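Putative endonuclease/exonuclease/phosphatase family protein (PDB 3G6S) probably hydrolyses phosphodiester bonds of nucleic acids, as a DNase I-like nuclease with likely endonuclease and 3'-5' RNA exonuclease activity. Local coordinates at residues A[21-26]-A[52-57]; A[86-91]-A[130-135]; A[98-101]-A[106-109]; A[180-185]-A[192-197]. One frame throughout, in Å; residues are numbered along the deposited sequence.

The four contacts lie apart on the two-sheet alpha/beta sandwich of the DNase I-like fold, with centres 23 to 31 Å from one another and no two touching. Contact 1 comes first along the chain and joins a loop to helix 49-58, beside the seven-stranded sheet. Contact 2 joins two strands of the six-stranded sheet, 88-97 and 131-138; contact 3 falls between them in sequence, in the loop that leads from strand 88-97 to strand 117-125. Contact 4, the last, reaches the same six-stranded sheet at its far edge, strand 193-194, and lies on the opposite side of the chain's centre from contact 1. Together they link loops, helices and strands on both layers of the sandwich.

Contact 1 (A[21-26]-A[52-57]); sequences NNWQYR and FQDLRA
Trp23 and Asp54 join a loop to a flanking helix of the DNase I-like alpha/beta sandwich: the loop leads into helix 27-36, and Asp54 stands on helix 49-58. The polar link is one nearly straight hydrogen bond, Trp23 NE1 to Asp54 OD2 at 2.8 Å with an angle of 166° at the hydrogen. OD2 receives it through its anti lone pair, in the plane of the indole, and carboxylate and ring are almost coplanar. With CG anti to the backbone N (chi1 169°), the indole extends from the loop toward the helix. The packed side lies beyond its six-membered ring, where CH2 of Trp23 meets CD2 of Leu55 at 4.0 Å; Leu55 also touches Phe82 of strand 81-84, while Trp23 rests on Ile11 and Val30. A leucine in place of Trp23 would probably leave the carboxylate without its indole N-H and open a gap beside Leu55. The other side is looser and wet. Exposed Gln24 has no direct contact with Asp54 and reaches it through a water, which accepts from Gln24 NE2 at 2.9 Å and donates to Asp54 OD2 at 2.8 Å, giving that oxygen a second partner beside Trp23 NE1.

Contact 2 (A[86-91]-A[130-135]); sequences DKYEVL and KIFMAV
Tyr88 and Phe132 meet through different first torsions: Tyr88 CG stands anti to its carbonyl carbon (chi1 -44°), whereas Phe132 CG sits between the backbone N and the carbonyl carbon (chi1 56°), which swings its ring toward strand 88-97. The two strands are not neighbours. Strand 117-125 runs between them, antiparallel to both, and even the nearest CA atoms, those of Leu91 and Ile131, are 9.0 Å apart, so that side chains alone span the distance. Phe132 presents its far edge, CZ approaching CD1 of Tyr88 at 3.8 Å with CD1 lying in the plane of the phenyl ring. The ring planes are at 89°, their centroids 6.0 Å apart. Tyr88 also touches Val4 of strand 2-10, which places this pair between the two sheets of the sandwich, and Phe132 leans on Pro166. A second, more exposed touch forms where the chain turns a corner at Leu91, whose CD1 lies 4.1 Å from CG1 of Ile131, the two side chains crossing at about a right angle. No hydrogen bond or ion pair joins the segments. The contact is wholly apolar and rests on van der Waals packing, buried at the aromatic pair and partly open at the aliphatic one.

Contact 3 (A[98-101]-A[106-109]); sequences LAEN and GMMG
Ala99 and Gly109 bring two irregular backbone segments of one loop close together, their CA atoms 4.0 Å apart, within the connection from strand 88-97 to strand 117-125. Ala99 is almost fully extended, and no hydrogen bond pairs the two segments. Glycine suits position 109, because any CB there would run into Ala99 CA and Leu98 O. Ala99 in turn points its methyl at the opposing segment, with CB 3.1 Å from Met108 O. Along one flank lies Met107, a selenomethionine in this crystal. Stretched out from a chi1 of -174°, its side chain carries SE to 3.9 Å from Asn101 CB and 4.2 Å from Ala99 CB. Glu100 crosses it at about a right angle. Bent at chi2 (72°), the glutamate folds back toward the other segment, and its OE2 lies near both the terminal methyl of Met107 and Gly109 CA, at 3.4 Å from the latter. Its polar partner lies just past that segment, where Trp110 N donates to Glu100 OE1. Leu98 turns away onto helix 144-161. The segments thus meet by van der Waals packing, much of it oxygen against carbon, while the carboxylate takes its hydrogen bond from the chain just beyond Gly109.

Contact 4 (A[180-185]-A[192-197]); sequences DAYETI and MKDAYK
Tyr182 OH is gripped from two sides: it donates to Asp194 OD2 at 2.8 Å and accepts a weak bond from Lys197 NZ at 3.4 Å. OD2 offers its anti lone pair and lies at the edge of the phenol, near the ring plane, while the carboxylate itself is turned 67° from that plane. The Lys197 and Tyr182 side chains come from opposite directions; the lysine, bent at chi2 and chi4, has a long, weak ion pair with Asp177. A chi1 of 174° turns the carboxylate of Asp194 away from its own backbone N, leaving OD1 to N-cap the short helix 195-198, where, met from above the carboxylate plane, it accepts from Tyr196 N at 2.8 Å. Were Asp194 replaced by an alanine, Tyr182 OH would probably lose its acceptor and the first turn of that helix its cap. Farther along, Ile185 O faces CB of Met192, a selenomethionine, at 3.1 Å, and their side chains meet more loosely. Helix 180-186 is thereby fastened to strand 193-194, an edge of the six-stranded sheet: Ile185 and Met192 lie against helix 144-161 through Ala151 and Ile158, and Asp194 rests on Phe225 and Phe227 of the adjacent strand 224-228.

Contact 1 (A[21-26]-A[52-57])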
loop_
_atom_site.group_PDB
_atom_site.type_symbol
_atom_site.label_atom_id
_atom_site.label_comp_id
_atom_site.label_asym_id
_atom_site.label_seq_id
_atom_site.Cartn_x
_atom_site.Cartn_y
_atom_site.Cartn_z
ATOM N N ASN A 21 -11.980 -9.286 16.882
ATOM C CA ASN A 21 -11.337 -8.939 15.620
ATOM C C ASN A 21 -10.118 -8.072 15.901
ATOM O O ASN A 21 -9.469 -7.583 14.973
ATOM C CB ASN A 21 -12.285 -8.178 14.693
ATOM C CG ASN A 21 -13.294 -9.084 14.027
ATOM O OD1 ASN A 21 -12.968 -10.204 13.629
ATOM N ND2 ASN A 21 -14.521 -8.598 13.877
ATOM N N ASN A 22 -9.812 -7.880 17.185
ATOM C CA ASN A 22 -8.669 -7.070 17.585
ATOM C C ASN A 22 -7.372 -7.583 16.976
ATOM O O ASN A 22 -7.226 -8.774 16.697
ATOM C CB ASN A 22 -8.523 -7.036 19.110
ATOM C CG ASN A 22 -7.329 -6.203 19.557
ATOM O OD1 ASN A 22 -7.275 -4.992 19.319
ATOM N ND2 ASN A 22 -6.365 -6.848 20.197
ATOM N N TRP A 23 -6.432 -6.664 16.789
ATOM C CA TRP A 23 -5.135 -6.975 16.216
ATOM C C TRP A 23 -4.424 -8.143 16.895
ATOM O O TRP A 23 -3.676 -8.887 16.252
ATOM C CB TRP A 23 -4.242 -5.734 16.262
ATOM C CG TRP A 23 -2.824 -6.015 15.936
ATOM C CD1 TRP A 23 -1.783 -6.059 16.806
ATOM C CD2 TRP A 23 -2.287 -6.323 14.644
ATOM N NE1 TRP A 23 -0.622 -6.377 16.139
ATOM C CE2 TRP A 23 -0.906 -6.544 14.811
ATOM C CE3 TRP A 23 -2.843 -6.434 13.365
ATOM C CZ2 TRP A 23 -0.065 -6.869 13.738
ATOM C CZ3 TRP A 23 -2.006 -6.758 12.295
ATOM C CH2 TRP A 23 -0.631 -6.972 12.492
ATOM N N GLN A 24 -4.651 -8.310 18.192
ATOM C CA GLN A 24 -4.006 -9.398 18.918
ATOM C C GLN A 24 -4.394 -10.774 18.370
ATOM O O GLN A 24 -3.585 -11.701 18.399
ATOM C CB GLN A 24 -4.338 -9.313 20.413
ATOM C CG GLN A 24 -3.827 -8.038 21.102
ATOM C CD GLN A 24 -2.342 -7.775 20.853
ATOM O OE1 GLN A 24 -1.506 -8.667 21.016
ATOM N NE2 GLN A 24 -2.010 -6.543 20.470
ATOM N N TYR A 25 -5.615 -10.903 17.853
ATOM C CA TYR A 25 -6.081 -12.180 17.316
ATOM C C TYR A 25 -5.801 -12.346 15.822
ATOM O O TYR A 25 -6.133 -13.373 15.235
ATOM C CB TYR A 25 -7.590 -12.344 17.565
ATOM C CG TYR A 25 -8.011 -12.096 18.996
ATOM C CD1 TYR A 25 -7.498 -12.867 20.039
ATOM C CD2 TYR A 25 -8.891 -11.061 19.311
ATOM C CE1 TYR A 25 -7.844 -12.611 21.368
ATOM C CE2 TYR A 25 -9.245 -10.795 20.634
ATOM C CZ TYR A 25 -8.716 -11.569 21.658
ATOM O OH TYR A 25 -9.032 -11.280 22.967
ATOM N N ARG A 26 -5.175 -11.344 15.213
ATOM C CA ARG A 26 -4.890 -11.392 13.789
ATOM C C ARG A 26 -3.402 -11.348 13.486
ATOM O O ARG A 26 -2.975 -11.740 12.397
ATOM C CB ARG A 26 -5.615 -10.237 13.099
ATOM C CG ARG A 26 -7.105 -10.258 13.396
ATOM C CD ARG A 26 -7.893 -9.218 12.619
ATOM N NE ARG A 26 -7.760 -7.859 13.150
ATOM C CZ ARG A 26 -6.849 -6.977 12.750
ATOM N NH1 ARG A 26 -5.969 -7.304 11.810
ATOM N NH2 ARG A 26 -6.844 -5.755 13.263
ATOM N N PHE A 52 3.465 -2.146 14.128
ATOM C CA PHE A 52 4.640 -2.112 13.291
ATOM C C PHE A 52 5.676 -3.032 13.925
ATOM O O PHE A 52 6.304 -3.837 13.238
ATOM C CB PHE A 52 5.183 -0.697 13.215
ATOM C CG PHE A 52 6.372 -0.561 12.322
ATOM C CD1 PHE A 52 6.224 -0.566 10.940
ATOM C CD2 PHE A 52 7.642 -0.419 12.858
ATOM C CE1 PHE A 52 7.330 -0.425 10.101
ATOM C CE2 PHE A 52 8.753 -0.279 12.030
ATOM C CZ PHE A 52 8.595 -0.280 10.645
ATOM N N GLN A 53 5.846 -2.918 15.241
ATOM C CA GLN A 53 6.813 -3.751 15.964
ATOM C C GLN A 53 6.476 -5.242 15.889
ATOM O O GLN A 53 7.376 -6.077 15.813
ATOM C CB GLN A 53 6.907 -3.326 17.435
ATOM C CG GLN A 53 7.689 -2.036 17.672
ATOM C CD GLN A 53 9.118 -2.099 17.115
ATOM O OE1 GLN A 53 9.332 -2.028 15.898
ATOM N NE2 GLN A 53 10.098 -2.238 18.007
ATOM N N ASP A 54 5.188 -5.582 15.920
ATOM C CA ASP A 54 4.804 -6.982 15.836
ATOM C C ASP A 54 5.166 -7.534 14.466
ATOM O O ASP A 54 5.592 -8.683 14.347
ATOM C CB ASP A 54 3.305 -7.168 16.064
ATOM C CG ASP A 54 2.880 -6.807 17.464
ATOM O OD1 ASP A 54 3.709 -6.934 18.396
ATOM O OD2 ASP A 54 1.708 -6.404 17.636
ATOM N N LEU A 55 4.989 -6.719 13.426
ATOM C CA LEU A 55 5.311 -7.164 12.075
ATOM C C LEU A 55 6.798 -7.494 11.979
ATOM O O LEU A 55 7.176 -8.542 11.451
ATOM C CB LEU A 55 4.955 -6.098 11.030
ATOM C CG LEU A 55 3.555 -6.074 10.390
ATOM C CD1 LEU A 55 2.946 -7.475 10.350
ATOM C CD2 LEU A 55 2.656 -5.145 11.175
ATOM N N ARG A 56 7.641 -6.602 12.493
ATOM C CA ARG A 56 9.075 -6.831 12.457
ATOM C C ARG A 56 9.419 -8.130 13.188
ATOM O O ARG A 56 10.280 -8.897 12.745
ATOM C CB ARG A 56 9.824 -5.652 13.087
ATOM C CG ARG A 56 9.689 -4.348 12.306
ATOM C CD ARG A 56 10.475 -3.208 12.937
ATOM N NE ARG A 56 11.836 -3.598 13.281
ATOM C CZ ARG A 56 12.724 -4.087 12.418
ATOM N NH1 ARG A 56 12.404 -4.247 11.142
ATOM N NH2 ARG A 56 13.936 -4.428 12.838
ATOM N N ALA A 57 8.736 -8.389 14.299
ATOM C CA ALA A 57 8.999 -9.596 15.072
ATOM C C ALA A 57 8.511 -10.852 14.361
ATOM O O ALA A 57 9.168 -11.894 14.406
ATOM C CB ALA A 57 8.348 -9.487 16.437
HETATM O O HOH W 1 0.514 -5.152 19.887
#

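Contact 2 (A[86-91]-A[130-135])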
loop_
_atom_site.group_PDB
_atom_site.type_symbol
_atom_site.label_atom_id
_atom_site.label_comp_id
_atom_site.label_asym_id
_atom_site.label_seq_id
_atom_site.Cartn_x
_atom_site.Cartn_y
_atom_site.Cartn_z
ATOM N N ASP A 86 17.278 -9.860 2.308
ATOM C CA ASP A 86 18.235 -10.534 1.444
ATOM C C ASP A 86 18.004 -10.344 -0.053
ATOM O O ASP A 86 18.914 -10.558 -0.851
ATOM C CB ASP A 86 18.271 -12.033 1.781
ATOM C CG ASP A 86 16.903 -12.696 1.677
ATOM O OD1 ASP A 86 15.982 -12.331 2.455
ATOM O OD2 ASP A 86 16.742 -13.594 0.814
ATOM N N LYS A 87 16.801 -9.945 -0.446
ATOM C CA LYS A 87 16.517 -9.748 -1.863
ATOM C C LYS A 87 16.725 -8.329 -2.366
ATOM O O LYS A 87 17.257 -8.131 -3.455
ATOM C CB LYS A 87 15.083 -10.156 -2.190
ATOM C CG LYS A 87 14.876 -11.617 -2.502
ATOM C CD LYS A 87 13.672 -11.729 -3.419
ATOM C CE LYS A 87 13.299 -13.154 -3.733
ATOM N NZ LYS A 87 12.175 -13.164 -4.709
ATOM N N TYR A 88 16.309 -7.344 -1.577
ATOM C CA TYR A 88 16.424 -5.950 -1.991
ATOM C C TYR A 88 17.187 -5.051 -1.030
ATOM O O TYR A 88 17.132 -5.224 0.189
ATOM C CB TYR A 88 15.028 -5.368 -2.190
ATOM C CG TYR A 88 14.110 -6.301 -2.930
ATOM C CD1 TYR A 88 14.170 -6.414 -4.320
ATOM C CD2 TYR A 88 13.228 -7.125 -2.236
ATOM C CE1 TYR A 88 13.377 -7.330 -4.995
ATOM C CE2 TYR A 88 12.432 -8.047 -2.901
ATOM C CZ TYR A 88 12.510 -8.150 -4.276
ATOM O OH TYR A 88 11.738 -9.082 -4.935
ATOM N N GLU A 89 17.896 -4.077 -1.593
ATOM C CA GLU A 89 18.645 -3.120 -0.794
ATOM C C GLU A 89 17.969 -1.765 -0.943
ATOM O O GLU A 89 17.506 -1.414 -2.024
ATOM C CB GLU A 89 20.080 -3.021 -1.287
ATOM C CG GLU A 89 20.962 -2.163 -0.407
ATOM C CD GLU A 89 22.155 -1.622 -1.166
ATOM O OE1 GLU A 89 22.806 -2.409 -1.892
ATOM O OE2 GLU A 89 22.449 -0.412 -1.032
ATOM N N VAL A 90 17.903 -1.010 0.145
ATOM C CA VAL A 90 17.277 0.304 0.120
ATOM C C VAL A 90 18.325 1.377 -0.144
ATOM O O VAL A 90 19.165 1.642 0.714
ATOM C CB VAL A 90 16.589 0.617 1.455
ATOM C CG1 VAL A 90 16.093 2.048 1.456
ATOM C CG2 VAL A 90 15.437 -0.344 1.674
ATOM N N LEU A 91 18.281 1.990 -1.326
ATOM C CA LEU A 91 19.249 3.033 -1.652
ATOM C C LEU A 91 18.873 4.322 -0.932
ATOM O O LEU A 91 19.735 5.066 -0.460
ATOM C CB LEU A 91 19.292 3.277 -3.159
ATOM C CG LEU A 91 19.805 2.105 -3.993
ATOM C CD1 LEU A 91 19.678 2.442 -5.465
ATOM C CD2 LEU A 91 21.249 1.803 -3.621
ATOM N N LYS A 130 18.789 -4.179 -10.699
ATOM C CA LYS A 130 17.684 -3.346 -11.152
ATOM C C LYS A 130 17.207 -2.353 -10.103
ATOM O O LYS A 130 16.990 -2.712 -8.940
ATOM C CB LYS A 130 16.501 -4.209 -11.592
ATOM C CG LYS A 130 15.367 -3.409 -12.199
ATOM C CD LYS A 130 15.777 -2.726 -13.495
ATOM C CE LYS A 130 14.569 -2.055 -14.147
ATOM N NZ LYS A 130 14.885 -1.340 -15.426
ATOM N N ILE A 131 17.049 -1.104 -10.534
ATOM C CA ILE A 131 16.587 -0.019 -9.676
ATOM C C ILE A 131 15.115 0.269 -9.948
ATOM O O ILE A 131 14.674 0.296 -11.095
ATOM C CB ILE A 131 17.404 1.278 -9.911
ATOM C CG1 ILE A 131 18.756 1.180 -9.211
ATOM C CG2 ILE A 131 16.660 2.477 -9.378
ATOM C CD1 ILE A 131 19.710 0.272 -9.906
ATOM N N PHE A 132 14.355 0.458 -8.879
ATOM C CA PHE A 132 12.943 0.765 -9.002
ATOM C C PHE A 132 12.462 1.479 -7.769
ATOM O O PHE A 132 13.182 1.583 -6.783
ATOM C CB PHE A 132 12.107 -0.495 -9.219
ATOM C CG PHE A 132 12.272 -1.537 -8.157
ATOM C CD1 PHE A 132 13.348 -2.425 -8.194
ATOM C CD2 PHE A 132 11.310 -1.689 -7.159
ATOM C CE1 PHE A 132 13.455 -3.462 -7.264
ATOM C CE2 PHE A 132 11.409 -2.721 -6.223
ATOM C CZ PHE A 132 12.484 -3.614 -6.273
HETATM N N MSE A 133 11.240 1.979 -7.813
HETATM C CA MSE A 133 10.742 2.683 -6.663
HETATM C C MSE A 133 9.405 2.163 -6.193
HETATM O O MSE A 133 8.575 1.708 -6.981
HETATM C CB MSE A 133 10.635 4.165 -6.976
HETATM C CG MSE A 133 10.126 4.990 -5.824
HETATM SE SE MSE A 133 9.866 6.798 -6.375
HETATM C CE MSE A 133 10.236 7.647 -4.690
ATOM N N ALA A 134 9.213 2.229 -4.887
ATOM C CA ALA A 134 7.977 1.794 -4.281
ATOM C C ALA A 134 7.426 2.958 -3.478
ATOM O O ALA A 134 8.156 3.621 -2.736
ATOM C CB ALA A 134 8.226 0.606 -3.369
ATOM N N VAL A 135 6.133 3.205 -3.641
ATOM C CA VAL A 135 5.461 4.268 -2.911
ATOM C C VAL A 135 4.190 3.665 -2.334
ATOM O O VAL A 135 3.406 3.052 -3.055
ATOM C CB VAL A 135 5.108 5.469 -3.827
ATOM C CG1 VAL A 135 4.411 6.560 -3.015
ATOM C CG2 VAL A 135 6.376 6.034 -4.443
#

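Contact 3 (A[98-101]-A[106-109])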
loop_
_atom_site.group_PDB
_atom_site.type_symbol
_atom_site.label_atom_id
_atom_site.label_comp_id
_atom_site.label_asym_id
_atom_site.label_seq_id
_atom_site.Cartn_x
_atom_site.Cartn_y
_atom_site.Cartn_z
ATOM N N LEU A 98 0.882 14.406 2.667
ATOM C CA LEU A 98 -0.026 14.739 1.578
ATOM C C LEU A 98 -0.727 16.050 1.926
ATOM O O LEU A 98 -1.828 16.064 2.483
ATOM C CB LEU A 98 -1.054 13.611 1.368
ATOM C CG LEU A 98 -0.492 12.203 1.073
ATOM C CD1 LEU A 98 -1.633 11.247 0.711
ATOM C CD2 LEU A 98 0.507 12.269 -0.079
ATOM N N ALA A 99 -0.056 17.152 1.603
ATOM C CA ALA A 99 -0.561 18.489 1.875
ATOM C C ALA A 99 0.152 19.508 0.994
ATOM O O ALA A 99 0.994 19.150 0.178
ATOM C CB ALA A 99 -0.355 18.835 3.353
ATOM N N GLU A 100 -0.195 20.777 1.171
ATOM C CA GLU A 100 0.390 21.860 0.399
ATOM C C GLU A 100 1.907 21.899 0.565
ATOM O O GLU A 100 2.628 22.370 -0.314
ATOM C CB GLU A 100 -0.241 23.184 0.826
ATOM C CG GLU A 100 -1.763 23.236 0.604
ATOM C CD GLU A 100 -2.568 22.362 1.578
ATOM O OE1 GLU A 100 -3.769 22.131 1.317
ATOM O OE2 GLU A 100 -2.017 21.920 2.610
ATOM N N ASN A 101 2.384 21.396 1.699
ATOM C CA ASN A 101 3.815 21.334 1.980
ATOM C C ASN A 101 4.154 19.949 2.521
ATOM O O ASN A 101 4.066 19.702 3.722
ATOM C CB ASN A 101 4.220 22.375 3.015
ATOM C CG ASN A 101 5.712 22.361 3.280
ATOM O OD1 ASN A 101 6.191 22.917 4.269
ATOM N ND2 ASN A 101 6.462 21.724 2.382
ATOM N N GLY A 106 3.202 16.286 10.152
ATOM C CA GLY A 106 1.915 16.363 10.825
ATOM C C GLY A 106 0.915 17.330 10.221
ATOM O O GLY A 106 -0.173 17.522 10.762
HETATM N N MSE A 107 1.275 17.931 9.094
HETATM C CA MSE A 107 0.409 18.898 8.438
HETATM C C MSE A 107 -0.698 18.276 7.601
HETATM O O MSE A 107 -0.452 17.377 6.797
HETATM C CB MSE A 107 1.236 19.821 7.545
HETATM C CG MSE A 107 0.415 20.950 6.947
HETATM SE SE MSE A 107 1.293 21.988 5.564
HETATM C CE MSE A 107 -0.262 22.864 4.824
HETATM N N MSE A 108 -1.921 18.759 7.793
HETATM C CA MSE A 108 -3.051 18.266 7.016
HETATM C C MSE A 108 -3.092 19.020 5.695
HETATM O O MSE A 108 -2.284 19.922 5.474
HETATM C CB MSE A 108 -4.357 18.469 7.778
HETATM C CG MSE A 108 -4.617 17.418 8.842
HETATM SE SE MSE A 108 -6.388 17.597 9.627
HETATM C CE MSE A 108 -7.448 17.355 8.046
ATOM N N GLY A 109 -4.018 18.657 4.813
ATOM C CA GLY A 109 -4.081 19.345 3.538
ATOM C C GLY A 109 -5.433 19.392 2.856
ATOM O O GLY A 109 -6.139 18.389 2.795
#

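Contact 4 (A[180-185]-A[192-197])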
loop_
_atom_site.group_PDB
_atom_site.type_symbol
_atom_site.label_atom_id
_atom_site.label_comp_id
_atom_site.label_asym_id
_atom_site.label_seq_id
_atom_site.Cartn_x
_atom_site.Cartn_y
_atom_site.Cartn_z
ATOM N N ASP A 180 -12.852 10.430 -8.988
ATOM C CA ASP A 180 -12.055 11.307 -9.822
ATOM C C ASP A 180 -10.581 11.118 -9.491
ATOM O O ASP A 180 -9.729 11.188 -10.369
ATOM C CB ASP A 180 -12.459 12.774 -9.618
ATOM C CG ASP A 180 -11.498 13.525 -8.723
ATOM O OD1 ASP A 180 -11.577 13.366 -7.480
ATOM O OD2 ASP A 180 -10.646 14.271 -9.264
ATOM N N ALA A 181 -10.273 10.875 -8.224
ATOM C CA ALA A 181 -8.881 10.675 -7.838
ATOM C C ALA A 181 -8.322 9.504 -8.641
ATOM O O ALA A 181 -7.178 9.532 -9.087
ATOM C CB ALA A 181 -8.765 10.395 -6.337
ATOM N N TYR A 182 -9.129 8.470 -8.828
ATOM C CA TYR A 182 -8.672 7.328 -9.594
ATOM C C TYR A 182 -8.391 7.764 -11.017
ATOM O O TYR A 182 -7.468 7.267 -11.664
ATOM C CB TYR A 182 -9.726 6.228 -9.598
ATOM C CG TYR A 182 -9.383 5.063 -10.489
ATOM C CD1 TYR A 182 -9.640 5.106 -11.867
ATOM C CD2 TYR A 182 -8.846 3.896 -9.957
ATOM C CE1 TYR A 182 -9.383 4.012 -12.681
ATOM C CE2 TYR A 182 -8.583 2.797 -10.765
ATOM C CZ TYR A 182 -8.857 2.858 -12.115
ATOM O OH TYR A 182 -8.643 1.738 -12.882
ATOM N N GLU A 183 -9.193 8.701 -11.504
ATOM C CA GLU A 183 -9.039 9.185 -12.863
ATOM C C GLU A 183 -7.833 10.117 -13.022
ATOM O O GLU A 183 -7.213 10.145 -14.082
ATOM C CB GLU A 183 -10.325 9.885 -13.296
ATOM C CG GLU A 183 -10.450 10.086 -14.788
ATOM C CD GLU A 183 -10.615 11.545 -15.150
ATOM O OE1 GLU A 183 -10.827 11.851 -16.344
ATOM O OE2 GLU A 183 -10.532 12.391 -14.233
ATOM N N THR A 184 -7.486 10.863 -11.975
ATOM C CA THR A 184 -6.346 11.773 -12.070
ATOM C C THR A 184 -5.006 11.030 -12.174
ATOM O O THR A 184 -4.088 11.509 -12.834
ATOM C CB THR A 184 -6.267 12.771 -10.878
ATOM O OG1 THR A 184 -5.589 12.160 -9.775
ATOM C CG2 THR A 184 -7.659 13.198 -10.440
ATOM N N ILE A 185 -4.877 9.872 -11.528
ATOM C CA ILE A 185 -3.619 9.130 -11.626
ATOM C C ILE A 185 -3.635 8.146 -12.780
ATOM O O ILE A 185 -2.596 7.622 -13.174
ATOM C CB ILE A 185 -3.285 8.347 -10.345
ATOM C CG1 ILE A 185 -4.552 7.786 -9.723
ATOM C CG2 ILE A 185 -2.529 9.230 -9.385
ATOM C CD1 ILE A 185 -4.325 7.191 -8.353
HETATM N N MSE A 192 0.084 5.768 -15.548
HETATM C CA MSE A 192 0.048 4.858 -14.410
HETATM C C MSE A 192 -1.065 3.871 -14.701
HETATM O O MSE A 192 -2.224 4.256 -14.837
HETATM C CB MSE A 192 -0.264 5.630 -13.133
HETATM C CG MSE A 192 0.834 6.583 -12.728
HETATM SE SE MSE A 192 1.910 5.865 -11.296
HETATM C CE MSE A 192 1.345 7.099 -9.929
ATOM N N LYS A 193 -0.712 2.600 -14.811
ATOM C CA LYS A 193 -1.693 1.565 -15.105
ATOM C C LYS A 193 -2.255 0.954 -13.817
ATOM O O LYS A 193 -1.577 0.888 -12.794
ATOM C CB LYS A 193 -1.039 0.461 -15.942
ATOM C CG LYS A 193 -0.320 0.944 -17.193
ATOM C CD LYS A 193 -1.281 1.373 -18.301
ATOM C CE LYS A 193 -0.506 1.666 -19.590
ATOM N NZ LYS A 193 -1.369 1.938 -20.778
ATOM N N ASP A 194 -3.506 0.524 -13.867
ATOM C CA ASP A 194 -4.123 -0.113 -12.718
ATOM C C ASP A 194 -3.735 -1.584 -12.863
ATOM O O ASP A 194 -4.211 -2.263 -13.769
ATOM C CB ASP A 194 -5.640 0.050 -12.788
ATOM C CG ASP A 194 -6.361 -0.721 -11.701
ATOM O OD1 ASP A 194 -5.747 -1.621 -11.094
ATOM O OD2 ASP A 194 -7.548 -0.431 -11.472
ATOM N N ALA A 195 -2.860 -2.074 -11.989
ATOM C CA ALA A 195 -2.405 -3.465 -12.084
ATOM C C ALA A 195 -3.541 -4.483 -12.166
ATOM O O ALA A 195 -3.398 -5.532 -12.792
ATOM C CB ALA A 195 -1.492 -3.805 -10.903
ATOM N N TYR A 196 -4.669 -4.178 -11.530
ATOM C CA TYR A 196 -5.796 -5.095 -11.534
ATOM C C TYR A 196 -6.494 -5.196 -12.896
ATOM O O TYR A 196 -6.969 -6.268 -13.275
ATOM C CB TYR A 196 -6.803 -4.679 -10.458
ATOM C CG TYR A 196 -7.848 -5.728 -10.181
ATOM C CD1 TYR A 196 -7.488 -6.981 -9.685
ATOM C CD2 TYR A 196 -9.194 -5.484 -10.427
ATOM C CE1 TYR A 196 -8.440 -7.969 -9.449
ATOM C CE2 TYR A 196 -10.152 -6.471 -10.186
ATOM C CZ TYR A 196 -9.765 -7.711 -9.698
ATOM O OH TYR A 196 -10.707 -8.691 -9.467
ATOM N N LYS A 197 -6.556 -4.081 -13.625
ATOM C CA LYS A 197 -7.187 -4.035 -14.945
ATOM C C LYS A 197 -6.246 -4.440 -16.089
ATOM O O LYS A 197 -6.704 -4.706 -17.195
ATOM C CB LYS A 197 -7.700 -2.626 -15.248
ATOM C CG LYS A 197 -9.165 -2.362 -14.927
ATOM C CD LYS A 197 -9.359 -1.758 -13.548
ATOM C CE LYS A 197 -10.777 -1.219 -13.380
ATOM N NZ LYS A 197 -11.069 -0.173 -14.405
#